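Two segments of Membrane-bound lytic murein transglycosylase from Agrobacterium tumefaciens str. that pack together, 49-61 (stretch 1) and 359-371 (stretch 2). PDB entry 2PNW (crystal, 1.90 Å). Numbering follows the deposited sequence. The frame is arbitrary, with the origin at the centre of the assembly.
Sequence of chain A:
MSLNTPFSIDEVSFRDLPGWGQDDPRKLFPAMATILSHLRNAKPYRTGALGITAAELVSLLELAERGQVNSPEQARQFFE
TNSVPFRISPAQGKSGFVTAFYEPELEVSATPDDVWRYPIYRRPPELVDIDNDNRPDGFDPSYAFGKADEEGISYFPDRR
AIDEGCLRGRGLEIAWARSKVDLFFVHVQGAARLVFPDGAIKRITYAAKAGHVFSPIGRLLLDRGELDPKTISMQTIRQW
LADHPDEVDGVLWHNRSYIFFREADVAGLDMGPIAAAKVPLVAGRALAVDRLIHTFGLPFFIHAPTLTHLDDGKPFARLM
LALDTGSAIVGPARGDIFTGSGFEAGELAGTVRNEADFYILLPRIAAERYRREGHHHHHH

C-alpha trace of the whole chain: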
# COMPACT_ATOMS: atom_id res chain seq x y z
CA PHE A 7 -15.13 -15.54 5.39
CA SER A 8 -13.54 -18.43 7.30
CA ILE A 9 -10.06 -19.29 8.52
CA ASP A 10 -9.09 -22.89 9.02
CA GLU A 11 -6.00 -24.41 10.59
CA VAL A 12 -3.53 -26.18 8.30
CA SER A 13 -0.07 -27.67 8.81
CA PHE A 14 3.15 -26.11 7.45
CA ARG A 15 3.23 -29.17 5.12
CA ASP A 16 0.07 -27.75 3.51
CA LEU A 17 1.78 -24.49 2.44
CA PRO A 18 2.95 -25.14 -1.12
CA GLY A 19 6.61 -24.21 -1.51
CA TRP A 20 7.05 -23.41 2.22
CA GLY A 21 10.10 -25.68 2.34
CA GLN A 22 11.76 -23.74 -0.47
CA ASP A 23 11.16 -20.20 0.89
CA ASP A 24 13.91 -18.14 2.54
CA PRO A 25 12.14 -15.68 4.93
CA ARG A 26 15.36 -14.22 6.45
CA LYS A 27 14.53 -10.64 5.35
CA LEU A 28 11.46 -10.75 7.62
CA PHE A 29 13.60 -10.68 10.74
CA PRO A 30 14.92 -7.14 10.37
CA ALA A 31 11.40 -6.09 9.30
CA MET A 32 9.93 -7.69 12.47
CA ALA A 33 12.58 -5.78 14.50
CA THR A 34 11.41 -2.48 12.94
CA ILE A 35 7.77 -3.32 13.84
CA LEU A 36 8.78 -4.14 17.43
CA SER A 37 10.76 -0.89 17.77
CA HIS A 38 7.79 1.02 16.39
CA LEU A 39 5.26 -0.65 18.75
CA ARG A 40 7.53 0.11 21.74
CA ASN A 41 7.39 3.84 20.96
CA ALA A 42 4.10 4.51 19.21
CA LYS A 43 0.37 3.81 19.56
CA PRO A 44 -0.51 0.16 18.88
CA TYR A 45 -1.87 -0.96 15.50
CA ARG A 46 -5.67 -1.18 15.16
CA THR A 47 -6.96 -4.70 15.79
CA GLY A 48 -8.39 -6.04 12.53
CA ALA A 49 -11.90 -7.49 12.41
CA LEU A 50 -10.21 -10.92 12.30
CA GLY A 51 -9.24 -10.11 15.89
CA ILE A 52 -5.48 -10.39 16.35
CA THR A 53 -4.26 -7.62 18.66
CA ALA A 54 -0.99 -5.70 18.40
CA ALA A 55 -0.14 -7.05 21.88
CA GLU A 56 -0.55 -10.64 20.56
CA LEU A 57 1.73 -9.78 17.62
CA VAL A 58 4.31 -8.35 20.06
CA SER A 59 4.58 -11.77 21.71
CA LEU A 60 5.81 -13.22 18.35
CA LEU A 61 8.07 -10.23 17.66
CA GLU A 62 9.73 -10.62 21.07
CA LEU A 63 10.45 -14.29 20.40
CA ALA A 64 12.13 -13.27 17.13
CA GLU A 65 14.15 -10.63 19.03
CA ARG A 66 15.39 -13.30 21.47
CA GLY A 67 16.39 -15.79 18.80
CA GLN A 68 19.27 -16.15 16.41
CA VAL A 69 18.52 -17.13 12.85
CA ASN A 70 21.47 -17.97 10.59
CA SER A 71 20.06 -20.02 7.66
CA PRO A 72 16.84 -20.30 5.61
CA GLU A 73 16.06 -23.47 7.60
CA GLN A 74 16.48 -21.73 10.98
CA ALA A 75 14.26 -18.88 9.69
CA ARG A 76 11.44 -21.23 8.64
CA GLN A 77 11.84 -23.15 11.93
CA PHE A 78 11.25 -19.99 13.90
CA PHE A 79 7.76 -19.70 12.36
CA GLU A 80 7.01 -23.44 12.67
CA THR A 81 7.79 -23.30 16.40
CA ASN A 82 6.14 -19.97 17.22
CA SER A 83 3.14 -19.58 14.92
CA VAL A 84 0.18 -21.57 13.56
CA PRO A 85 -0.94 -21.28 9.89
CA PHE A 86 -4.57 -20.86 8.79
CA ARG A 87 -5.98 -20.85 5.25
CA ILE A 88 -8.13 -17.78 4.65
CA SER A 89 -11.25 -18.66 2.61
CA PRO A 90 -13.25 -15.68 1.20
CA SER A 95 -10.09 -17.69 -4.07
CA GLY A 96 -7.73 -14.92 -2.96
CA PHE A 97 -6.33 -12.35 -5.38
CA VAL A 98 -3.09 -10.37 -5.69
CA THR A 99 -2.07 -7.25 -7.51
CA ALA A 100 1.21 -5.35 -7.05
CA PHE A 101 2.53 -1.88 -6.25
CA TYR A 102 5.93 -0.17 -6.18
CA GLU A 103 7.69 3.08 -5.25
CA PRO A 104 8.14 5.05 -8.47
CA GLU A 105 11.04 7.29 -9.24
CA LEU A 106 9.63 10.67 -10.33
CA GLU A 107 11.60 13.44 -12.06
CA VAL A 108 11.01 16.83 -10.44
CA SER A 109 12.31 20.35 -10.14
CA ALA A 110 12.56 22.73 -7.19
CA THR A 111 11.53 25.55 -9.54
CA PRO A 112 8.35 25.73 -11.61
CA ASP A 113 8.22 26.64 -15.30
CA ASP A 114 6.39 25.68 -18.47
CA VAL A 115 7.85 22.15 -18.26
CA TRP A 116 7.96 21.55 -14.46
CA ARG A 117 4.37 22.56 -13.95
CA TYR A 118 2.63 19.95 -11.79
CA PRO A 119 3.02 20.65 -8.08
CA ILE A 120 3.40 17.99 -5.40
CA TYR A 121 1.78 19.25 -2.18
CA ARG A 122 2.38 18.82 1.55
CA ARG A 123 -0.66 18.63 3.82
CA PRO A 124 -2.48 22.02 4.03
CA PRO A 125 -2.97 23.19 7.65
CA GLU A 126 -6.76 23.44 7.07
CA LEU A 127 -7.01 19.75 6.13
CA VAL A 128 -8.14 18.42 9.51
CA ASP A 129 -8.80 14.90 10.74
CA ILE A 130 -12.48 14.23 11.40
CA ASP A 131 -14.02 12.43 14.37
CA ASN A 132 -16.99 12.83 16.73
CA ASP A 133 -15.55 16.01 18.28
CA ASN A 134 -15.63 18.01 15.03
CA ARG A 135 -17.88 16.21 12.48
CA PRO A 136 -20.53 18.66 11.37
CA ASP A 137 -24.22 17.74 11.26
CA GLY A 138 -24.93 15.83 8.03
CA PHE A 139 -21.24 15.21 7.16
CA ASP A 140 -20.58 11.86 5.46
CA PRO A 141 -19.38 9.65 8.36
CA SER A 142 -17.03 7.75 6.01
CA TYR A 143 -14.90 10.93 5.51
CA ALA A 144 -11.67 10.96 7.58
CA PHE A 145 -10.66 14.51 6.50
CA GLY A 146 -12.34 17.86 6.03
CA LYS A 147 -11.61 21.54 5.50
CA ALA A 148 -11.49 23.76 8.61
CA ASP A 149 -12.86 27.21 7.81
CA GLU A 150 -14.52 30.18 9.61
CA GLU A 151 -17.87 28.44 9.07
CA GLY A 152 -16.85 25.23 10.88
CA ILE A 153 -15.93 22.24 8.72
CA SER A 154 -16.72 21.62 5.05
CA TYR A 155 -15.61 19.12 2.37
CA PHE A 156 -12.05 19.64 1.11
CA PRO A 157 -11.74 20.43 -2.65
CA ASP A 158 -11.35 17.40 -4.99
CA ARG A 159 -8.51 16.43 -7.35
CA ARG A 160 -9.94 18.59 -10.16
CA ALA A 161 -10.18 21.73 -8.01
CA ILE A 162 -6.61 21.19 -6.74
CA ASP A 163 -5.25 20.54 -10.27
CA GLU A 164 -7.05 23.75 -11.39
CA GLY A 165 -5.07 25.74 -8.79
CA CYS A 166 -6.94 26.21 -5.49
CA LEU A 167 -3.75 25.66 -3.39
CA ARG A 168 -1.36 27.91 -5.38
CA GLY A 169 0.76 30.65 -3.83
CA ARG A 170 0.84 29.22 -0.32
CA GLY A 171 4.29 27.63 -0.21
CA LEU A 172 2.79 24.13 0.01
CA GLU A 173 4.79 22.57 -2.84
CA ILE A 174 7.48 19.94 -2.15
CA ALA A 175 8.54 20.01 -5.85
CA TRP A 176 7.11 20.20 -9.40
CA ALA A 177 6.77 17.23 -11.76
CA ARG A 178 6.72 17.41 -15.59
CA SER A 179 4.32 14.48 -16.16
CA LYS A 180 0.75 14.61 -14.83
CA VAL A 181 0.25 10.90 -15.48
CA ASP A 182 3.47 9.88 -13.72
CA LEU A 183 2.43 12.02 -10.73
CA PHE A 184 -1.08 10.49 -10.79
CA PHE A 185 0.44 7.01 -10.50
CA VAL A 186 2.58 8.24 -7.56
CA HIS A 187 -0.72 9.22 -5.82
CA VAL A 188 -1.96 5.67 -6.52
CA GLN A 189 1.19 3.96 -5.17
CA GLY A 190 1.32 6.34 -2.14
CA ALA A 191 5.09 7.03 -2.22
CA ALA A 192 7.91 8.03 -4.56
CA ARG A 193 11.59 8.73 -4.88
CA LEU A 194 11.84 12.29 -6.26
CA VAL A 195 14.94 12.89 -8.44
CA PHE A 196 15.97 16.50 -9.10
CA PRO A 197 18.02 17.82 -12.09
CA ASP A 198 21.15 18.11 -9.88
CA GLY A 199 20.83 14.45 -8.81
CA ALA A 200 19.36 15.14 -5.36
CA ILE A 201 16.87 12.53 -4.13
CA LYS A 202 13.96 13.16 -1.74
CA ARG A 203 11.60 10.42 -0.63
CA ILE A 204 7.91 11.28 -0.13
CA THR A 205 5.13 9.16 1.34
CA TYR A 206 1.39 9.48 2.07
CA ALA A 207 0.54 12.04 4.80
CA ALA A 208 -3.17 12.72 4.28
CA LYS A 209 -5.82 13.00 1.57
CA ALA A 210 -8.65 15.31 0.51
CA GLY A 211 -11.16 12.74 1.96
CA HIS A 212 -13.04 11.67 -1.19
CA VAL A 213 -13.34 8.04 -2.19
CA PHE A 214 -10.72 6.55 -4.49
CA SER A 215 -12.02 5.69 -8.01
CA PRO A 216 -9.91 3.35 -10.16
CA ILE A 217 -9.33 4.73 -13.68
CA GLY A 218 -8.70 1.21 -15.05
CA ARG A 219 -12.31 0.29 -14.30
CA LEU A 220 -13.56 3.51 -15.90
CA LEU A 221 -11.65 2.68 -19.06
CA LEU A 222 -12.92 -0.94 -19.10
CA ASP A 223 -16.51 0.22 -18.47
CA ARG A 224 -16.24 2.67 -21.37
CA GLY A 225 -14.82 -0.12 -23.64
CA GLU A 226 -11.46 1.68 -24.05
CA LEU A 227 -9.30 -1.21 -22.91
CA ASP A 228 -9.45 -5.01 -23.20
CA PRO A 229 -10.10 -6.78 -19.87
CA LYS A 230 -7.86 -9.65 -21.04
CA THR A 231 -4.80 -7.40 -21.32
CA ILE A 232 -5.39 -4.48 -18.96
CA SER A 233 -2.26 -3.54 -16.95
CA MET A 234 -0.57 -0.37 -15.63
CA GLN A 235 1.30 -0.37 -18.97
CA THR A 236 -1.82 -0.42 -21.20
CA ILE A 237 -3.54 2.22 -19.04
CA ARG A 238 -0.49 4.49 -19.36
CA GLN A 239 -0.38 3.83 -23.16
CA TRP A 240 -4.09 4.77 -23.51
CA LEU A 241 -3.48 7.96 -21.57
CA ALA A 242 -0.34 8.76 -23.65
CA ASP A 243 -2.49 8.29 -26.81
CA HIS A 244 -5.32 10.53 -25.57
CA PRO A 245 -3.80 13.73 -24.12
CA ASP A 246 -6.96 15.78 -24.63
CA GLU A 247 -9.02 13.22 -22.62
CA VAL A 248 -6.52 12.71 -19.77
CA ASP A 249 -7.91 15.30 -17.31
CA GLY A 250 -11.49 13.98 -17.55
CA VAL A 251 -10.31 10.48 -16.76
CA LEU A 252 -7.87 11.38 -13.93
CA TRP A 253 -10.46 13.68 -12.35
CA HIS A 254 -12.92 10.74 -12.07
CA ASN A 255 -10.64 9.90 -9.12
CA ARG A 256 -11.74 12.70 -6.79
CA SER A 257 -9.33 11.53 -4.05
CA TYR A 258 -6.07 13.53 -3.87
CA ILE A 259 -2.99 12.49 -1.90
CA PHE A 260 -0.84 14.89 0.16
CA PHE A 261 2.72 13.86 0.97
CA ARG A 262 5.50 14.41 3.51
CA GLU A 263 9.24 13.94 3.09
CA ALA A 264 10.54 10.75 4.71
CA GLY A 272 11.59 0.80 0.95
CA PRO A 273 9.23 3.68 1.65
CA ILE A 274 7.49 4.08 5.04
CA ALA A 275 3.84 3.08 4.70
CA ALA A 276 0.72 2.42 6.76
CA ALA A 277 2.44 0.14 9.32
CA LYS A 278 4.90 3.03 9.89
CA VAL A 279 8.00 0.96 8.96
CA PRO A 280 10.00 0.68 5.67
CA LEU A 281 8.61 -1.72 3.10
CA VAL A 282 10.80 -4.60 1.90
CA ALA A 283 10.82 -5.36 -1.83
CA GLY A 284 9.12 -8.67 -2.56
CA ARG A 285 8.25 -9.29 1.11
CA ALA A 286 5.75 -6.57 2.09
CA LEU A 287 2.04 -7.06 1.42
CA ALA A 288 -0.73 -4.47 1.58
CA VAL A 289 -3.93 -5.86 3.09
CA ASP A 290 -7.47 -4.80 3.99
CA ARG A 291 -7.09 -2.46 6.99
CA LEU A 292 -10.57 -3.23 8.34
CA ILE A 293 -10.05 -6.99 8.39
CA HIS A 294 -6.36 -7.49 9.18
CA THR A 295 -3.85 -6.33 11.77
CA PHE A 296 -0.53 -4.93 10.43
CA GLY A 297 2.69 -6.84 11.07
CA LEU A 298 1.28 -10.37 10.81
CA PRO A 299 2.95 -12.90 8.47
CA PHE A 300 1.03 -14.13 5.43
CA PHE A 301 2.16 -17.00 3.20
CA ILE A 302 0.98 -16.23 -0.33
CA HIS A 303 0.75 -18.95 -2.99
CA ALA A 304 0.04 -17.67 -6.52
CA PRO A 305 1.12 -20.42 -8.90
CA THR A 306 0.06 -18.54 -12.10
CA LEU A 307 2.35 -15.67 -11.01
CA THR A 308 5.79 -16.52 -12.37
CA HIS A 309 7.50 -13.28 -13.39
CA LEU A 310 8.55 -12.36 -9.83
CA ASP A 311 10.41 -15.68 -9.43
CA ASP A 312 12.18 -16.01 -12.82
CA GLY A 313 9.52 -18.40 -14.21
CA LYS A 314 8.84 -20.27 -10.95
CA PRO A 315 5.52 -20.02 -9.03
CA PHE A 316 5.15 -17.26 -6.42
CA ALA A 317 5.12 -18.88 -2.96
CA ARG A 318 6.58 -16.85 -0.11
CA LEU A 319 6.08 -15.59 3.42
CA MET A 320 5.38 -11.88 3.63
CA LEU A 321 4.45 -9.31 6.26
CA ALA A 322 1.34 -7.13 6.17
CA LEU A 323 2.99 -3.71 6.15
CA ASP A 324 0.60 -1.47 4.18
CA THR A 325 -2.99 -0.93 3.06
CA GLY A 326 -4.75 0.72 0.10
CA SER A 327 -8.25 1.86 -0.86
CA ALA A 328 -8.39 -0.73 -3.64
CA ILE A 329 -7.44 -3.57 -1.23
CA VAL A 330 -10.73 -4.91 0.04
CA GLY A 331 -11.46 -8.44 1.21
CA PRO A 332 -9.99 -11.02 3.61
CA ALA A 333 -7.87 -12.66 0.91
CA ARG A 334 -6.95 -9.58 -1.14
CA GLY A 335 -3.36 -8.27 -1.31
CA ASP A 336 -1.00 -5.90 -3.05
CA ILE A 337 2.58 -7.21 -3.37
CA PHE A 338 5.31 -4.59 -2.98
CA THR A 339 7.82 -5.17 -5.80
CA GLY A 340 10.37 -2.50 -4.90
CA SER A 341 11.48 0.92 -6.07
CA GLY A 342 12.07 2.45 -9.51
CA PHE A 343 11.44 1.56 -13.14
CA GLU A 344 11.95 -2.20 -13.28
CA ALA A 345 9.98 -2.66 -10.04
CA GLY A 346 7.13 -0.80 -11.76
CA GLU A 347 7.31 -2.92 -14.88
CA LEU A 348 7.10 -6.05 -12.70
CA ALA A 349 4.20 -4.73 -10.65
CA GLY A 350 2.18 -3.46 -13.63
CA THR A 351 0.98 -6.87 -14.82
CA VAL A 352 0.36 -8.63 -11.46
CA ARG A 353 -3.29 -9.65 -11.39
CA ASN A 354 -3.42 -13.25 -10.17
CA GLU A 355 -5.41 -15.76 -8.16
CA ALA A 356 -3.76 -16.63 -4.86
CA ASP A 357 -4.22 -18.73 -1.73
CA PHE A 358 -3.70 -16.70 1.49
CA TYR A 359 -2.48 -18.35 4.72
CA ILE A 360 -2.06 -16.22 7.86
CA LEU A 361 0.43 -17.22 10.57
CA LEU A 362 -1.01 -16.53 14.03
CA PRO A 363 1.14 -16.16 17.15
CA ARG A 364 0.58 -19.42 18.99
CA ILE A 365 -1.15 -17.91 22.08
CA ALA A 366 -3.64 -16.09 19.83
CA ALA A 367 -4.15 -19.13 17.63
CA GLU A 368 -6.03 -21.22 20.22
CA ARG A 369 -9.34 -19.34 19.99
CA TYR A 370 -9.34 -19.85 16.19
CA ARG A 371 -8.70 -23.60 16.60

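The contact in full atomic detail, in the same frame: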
# COMPACT_ATOMS: atom_id res chain seq x y z
N ALA A 49 -10.67 -6.75 12.14
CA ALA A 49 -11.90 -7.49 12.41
C ALA A 49 -11.62 -8.97 12.67
O ALA A 49 -12.32 -9.60 13.46
CB ALA A 49 -12.87 -7.33 11.27
N LEU A 50 -10.58 -9.52 12.04
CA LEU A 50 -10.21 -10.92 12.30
C LEU A 50 -9.91 -11.16 13.79
O LEU A 50 -10.24 -12.21 14.34
CB LEU A 50 -9.06 -11.38 11.39
CG LEU A 50 -8.62 -12.85 11.41
CD1 LEU A 50 -8.03 -13.22 10.07
CD2 LEU A 50 -7.59 -13.12 12.48
N GLY A 51 -9.29 -10.17 14.44
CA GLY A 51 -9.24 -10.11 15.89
C GLY A 51 -7.87 -10.23 16.53
O GLY A 51 -7.77 -10.23 17.75
N ILE A 52 -6.81 -10.33 15.74
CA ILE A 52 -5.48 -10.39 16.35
C ILE A 52 -4.99 -9.03 16.84
O ILE A 52 -4.89 -8.08 16.05
CB ILE A 52 -4.43 -10.98 15.39
CG1 ILE A 52 -4.94 -12.30 14.78
CG2 ILE A 52 -3.10 -11.16 16.13
CD1 ILE A 52 -4.92 -13.48 15.74
N THR A 53 -4.67 -8.92 18.13
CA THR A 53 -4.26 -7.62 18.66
C THR A 53 -2.78 -7.36 18.42
O THR A 53 -1.99 -8.30 18.27
CB THR A 53 -4.53 -7.51 20.19
OG1 THR A 53 -3.61 -8.35 20.89
CG2 THR A 53 -5.99 -7.93 20.52
N ALA A 54 -2.41 -6.08 18.42
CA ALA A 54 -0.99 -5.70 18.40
C ALA A 54 -0.20 -6.31 19.56
O ALA A 54 0.95 -6.69 19.39
CB ALA A 54 -0.84 -4.19 18.41
N ALA A 55 -0.80 -6.37 20.76
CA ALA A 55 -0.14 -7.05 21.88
C ALA A 55 0.15 -8.53 21.61
O ALA A 55 1.19 -9.04 22.01
CB ALA A 55 -0.96 -6.92 23.17
N GLU A 56 -0.77 -9.22 20.94
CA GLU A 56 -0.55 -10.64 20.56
C GLU A 56 0.60 -10.75 19.55
O GLU A 56 1.47 -11.62 19.67
CB GLU A 56 -1.84 -11.27 20.02
CG GLU A 56 -2.83 -11.60 21.16
CD GLU A 56 -4.22 -12.01 20.71
OE1 GLU A 56 -4.73 -11.56 19.65
OE2 GLU A 56 -4.83 -12.81 21.45
N LEU A 57 0.61 -9.85 18.58
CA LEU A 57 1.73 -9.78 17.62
C LEU A 57 3.07 -9.55 18.33
O LEU A 57 4.07 -10.18 17.98
CB LEU A 57 1.49 -8.67 16.60
CG LEU A 57 2.66 -8.31 15.65
CD1 LEU A 57 3.01 -9.45 14.69
CD2 LEU A 57 2.39 -7.01 14.89
N VAL A 58 3.09 -8.65 19.30
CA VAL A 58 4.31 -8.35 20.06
C VAL A 58 4.90 -9.62 20.68
O VAL A 58 6.10 -9.80 20.72
CB VAL A 58 4.08 -7.23 21.10
CG1 VAL A 58 5.19 -7.21 22.18
CG2 VAL A 58 4.01 -5.88 20.39
N SER A 59 4.05 -10.55 21.12
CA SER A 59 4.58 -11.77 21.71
C SER A 59 5.44 -12.54 20.70
O SER A 59 6.52 -13.01 21.07
CB SER A 59 3.48 -12.65 22.34
OG SER A 59 2.66 -13.21 21.34
N LEU A 60 5.00 -12.60 19.43
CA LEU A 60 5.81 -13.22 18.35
C LEU A 60 7.08 -12.42 18.05
O LEU A 60 8.17 -13.00 17.90
CB LEU A 60 4.97 -13.39 17.07
CG LEU A 60 5.62 -14.05 15.83
CD1 LEU A 60 6.02 -15.51 16.12
CD2 LEU A 60 4.66 -14.00 14.69
N LEU A 61 6.95 -11.09 17.98
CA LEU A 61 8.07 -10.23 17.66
C LEU A 61 9.17 -10.35 18.71
O LEU A 61 10.36 -10.32 18.38
CB LEU A 61 7.62 -8.76 17.56
CG LEU A 61 6.54 -8.49 16.50
CD1 LEU A 61 6.21 -6.99 16.55
CD2 LEU A 61 7.02 -8.90 15.11
N TYR A 359 -2.54 -17.66 3.43
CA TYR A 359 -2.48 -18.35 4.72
C TYR A 359 -1.90 -17.35 5.72
O TYR A 359 -0.85 -16.78 5.46
CB TYR A 359 -1.58 -19.60 4.69
CG TYR A 359 -1.87 -20.61 3.60
CD1 TYR A 359 -2.62 -21.76 3.87
CD2 TYR A 359 -1.39 -20.43 2.30
CE1 TYR A 359 -2.88 -22.70 2.88
CE2 TYR A 359 -1.66 -21.36 1.28
CZ TYR A 359 -2.41 -22.50 1.59
OH TYR A 359 -2.65 -23.45 0.60
N ILE A 360 -2.57 -17.14 6.84
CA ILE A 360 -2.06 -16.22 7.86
C ILE A 360 -1.36 -17.04 8.96
O ILE A 360 -1.82 -18.15 9.31
CB ILE A 360 -3.18 -15.27 8.42
CG1 ILE A 360 -2.60 -14.18 9.33
CG2 ILE A 360 -4.28 -16.05 9.16
CD1 ILE A 360 -3.65 -13.13 9.79
N LEU A 361 -0.26 -16.52 9.49
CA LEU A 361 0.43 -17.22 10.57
C LEU A 361 0.09 -16.49 11.86
O LEU A 361 0.46 -15.32 12.04
CB LEU A 361 1.94 -17.26 10.35
CG LEU A 361 2.55 -17.88 9.08
CD1 LEU A 361 4.05 -18.08 9.28
CD2 LEU A 361 1.90 -19.19 8.71
N LEU A 362 -0.63 -17.17 12.76
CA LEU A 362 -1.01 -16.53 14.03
C LEU A 362 -0.03 -16.89 15.12
O LEU A 362 0.36 -18.05 15.24
CB LEU A 362 -2.42 -16.94 14.46
CG LEU A 362 -3.55 -16.75 13.45
CD1 LEU A 362 -4.89 -17.02 14.11
CD2 LEU A 362 -3.52 -15.33 12.88
N PRO A 363 0.35 -15.89 15.96
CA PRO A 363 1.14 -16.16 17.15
C PRO A 363 0.44 -17.27 17.94
O PRO A 363 -0.81 -17.28 18.03
CB PRO A 363 1.04 -14.84 17.93
CG PRO A 363 0.78 -13.78 16.89
CD PRO A 363 -0.00 -14.46 15.82
N ARG A 364 1.21 -18.19 18.50
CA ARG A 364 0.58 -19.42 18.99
C ARG A 364 -0.37 -19.25 20.18
O ARG A 364 -1.36 -19.98 20.26
CB ARG A 364 1.55 -20.63 19.06
CG ARG A 364 2.40 -20.78 20.28
CD ARG A 364 3.44 -21.92 20.09
NE ARG A 364 2.83 -23.21 19.74
CZ ARG A 364 2.80 -23.74 18.51
NH1 ARG A 364 2.21 -24.91 18.32
NH2 ARG A 364 3.34 -23.11 17.47
N ILE A 365 -0.16 -18.23 21.02
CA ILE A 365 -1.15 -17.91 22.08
C ILE A 365 -2.49 -17.41 21.53
O ILE A 365 -3.55 -17.78 22.06
CB ILE A 365 -0.65 -16.91 23.17
CG1 ILE A 365 -0.49 -15.48 22.60
CG2 ILE A 365 0.64 -17.43 23.86
CD1 ILE A 365 -0.68 -14.32 23.61
N ALA A 366 -2.44 -16.60 20.48
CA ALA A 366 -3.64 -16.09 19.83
C ALA A 366 -4.37 -17.17 19.06
O ALA A 366 -5.59 -17.13 18.92
CB ALA A 366 -3.31 -14.95 18.89
N ALA A 367 -3.62 -18.13 18.54
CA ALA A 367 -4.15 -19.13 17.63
C ALA A 367 -5.24 -20.02 18.26
O ALA A 367 -6.16 -20.46 17.58
CB ALA A 367 -3.02 -19.98 17.06
N GLU A 368 -5.13 -20.27 19.56
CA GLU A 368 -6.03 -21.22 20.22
C GLU A 368 -7.51 -20.94 20.02
O GLU A 368 -8.28 -21.84 19.68
CB GLU A 368 -5.70 -21.37 21.71
CG GLU A 368 -4.69 -22.48 21.99
CD GLU A 368 -5.23 -23.90 21.73
OE1 GLU A 368 -6.48 -24.09 21.68
OE2 GLU A 368 -4.40 -24.83 21.59
N ARG A 369 -7.93 -19.68 20.19
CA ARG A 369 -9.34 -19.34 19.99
C ARG A 369 -9.84 -19.51 18.55
O ARG A 369 -11.05 -19.54 18.32
CB ARG A 369 -9.64 -17.93 20.50
CG ARG A 369 -9.08 -16.78 19.65
CD ARG A 369 -9.49 -15.46 20.30
NE ARG A 369 -8.93 -14.27 19.64
CZ ARG A 369 -7.72 -13.78 19.88
NH1 ARG A 369 -7.31 -12.69 19.25
NH2 ARG A 369 -6.92 -14.39 20.75
N TYR A 370 -8.93 -19.60 17.57
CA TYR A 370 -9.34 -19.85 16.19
C TYR A 370 -9.39 -21.34 15.88
O TYR A 370 -10.01 -21.75 14.90
CB TYR A 370 -8.43 -19.11 15.19
CG TYR A 370 -8.49 -17.62 15.39
CD1 TYR A 370 -9.44 -16.84 14.72
CD2 TYR A 370 -7.63 -16.99 16.29
CE1 TYR A 370 -9.52 -15.45 14.94
CE2 TYR A 370 -7.70 -15.60 16.51
CZ TYR A 370 -8.63 -14.85 15.84
OH TYR A 370 -8.70 -13.51 16.07
N ARG A 371 -8.71 -22.13 16.70
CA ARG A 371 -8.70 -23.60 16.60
C ARG A 371 -10.01 -24.17 17.13
O ARG A 371 -10.79 -24.78 16.38
CB ARG A 371 -7.54 -24.18 17.40
CG ARG A 371 -6.18 -23.85 16.86
CD ARG A 371 -5.08 -24.34 17.80
NE ARG A 371 -4.10 -25.15 17.08
CZ ARG A 371 -2.83 -25.30 17.42
NH1 ARG A 371 -2.32 -24.66 18.48
NH2 ARG A 371 -2.05 -26.08 16.69
O HOH W 1 2.26 -16.23 21.00

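This is a mixed contact, in which a bidentate salt bridge and two bonds to backbone carbonyls, one of them weak, lie beside a small apolar cluster centred on Ile 52, joining segments some 300 residues apart in sequence. Helix 54-61 crosses strand 359-363 almost at right angles, their axes 8.0 Å apart at closest approach.

The polar part centres on Glu 56 and Arg 369. Two guanidinium nitrogens meet two carboxylate oxygens, with Arg 369 NH1 2.8 Å from Glu 56 OE1 and Arg 369 NH2 2.7 Å from Glu 56 OE2, an end-on pairing near the guanidinium plane that suits the planar groups of both. Arg 369 NH1 also makes a weak bond to Gly 51 O (2.9 Å). Glu 56 is held from its own side as well: its OE1 accepts from Thr 53 N (3.0 Å), while Thr 53 OG1 caps the helix by accepting from Glu 56 N (3.0 Å).

Tyr 370 OH donates to Leu 50 O (2.7 Å), satisfying a loop carbonyl. Gly 51 suits the adjoining position twice over: its backbone angles would jam a CB against the preceding carbonyl oxygen, and that CB would lie only 2.7 Å from Tyr 370 OH.

Beside these polar groups, the side chain of Ile 52 starts sideways to the other segment but is long enough for its end to reach it: CD1 lies 3.6 Å from Tyr 370 CE2, 3.7 Å from Leu 362 CD2 and 3.8 Å from Ala 366 CB. The small methyl of Ala 366 also packs 3.6 Å from Glu 56 CD, beneath the salt bridge.

Farther along the helix, Pro 363 offers a compact apolar ring, its CG 3.6 Å from Glu 56 O and 4.2 Å from Leu 60 CB. Ser 59 OG donates to Glu 56 O (2.6 Å) within its helix and accepts from a water (3.1 Å) that in turn accepts from Ile 365 N (3.1 Å), bridging the two segments.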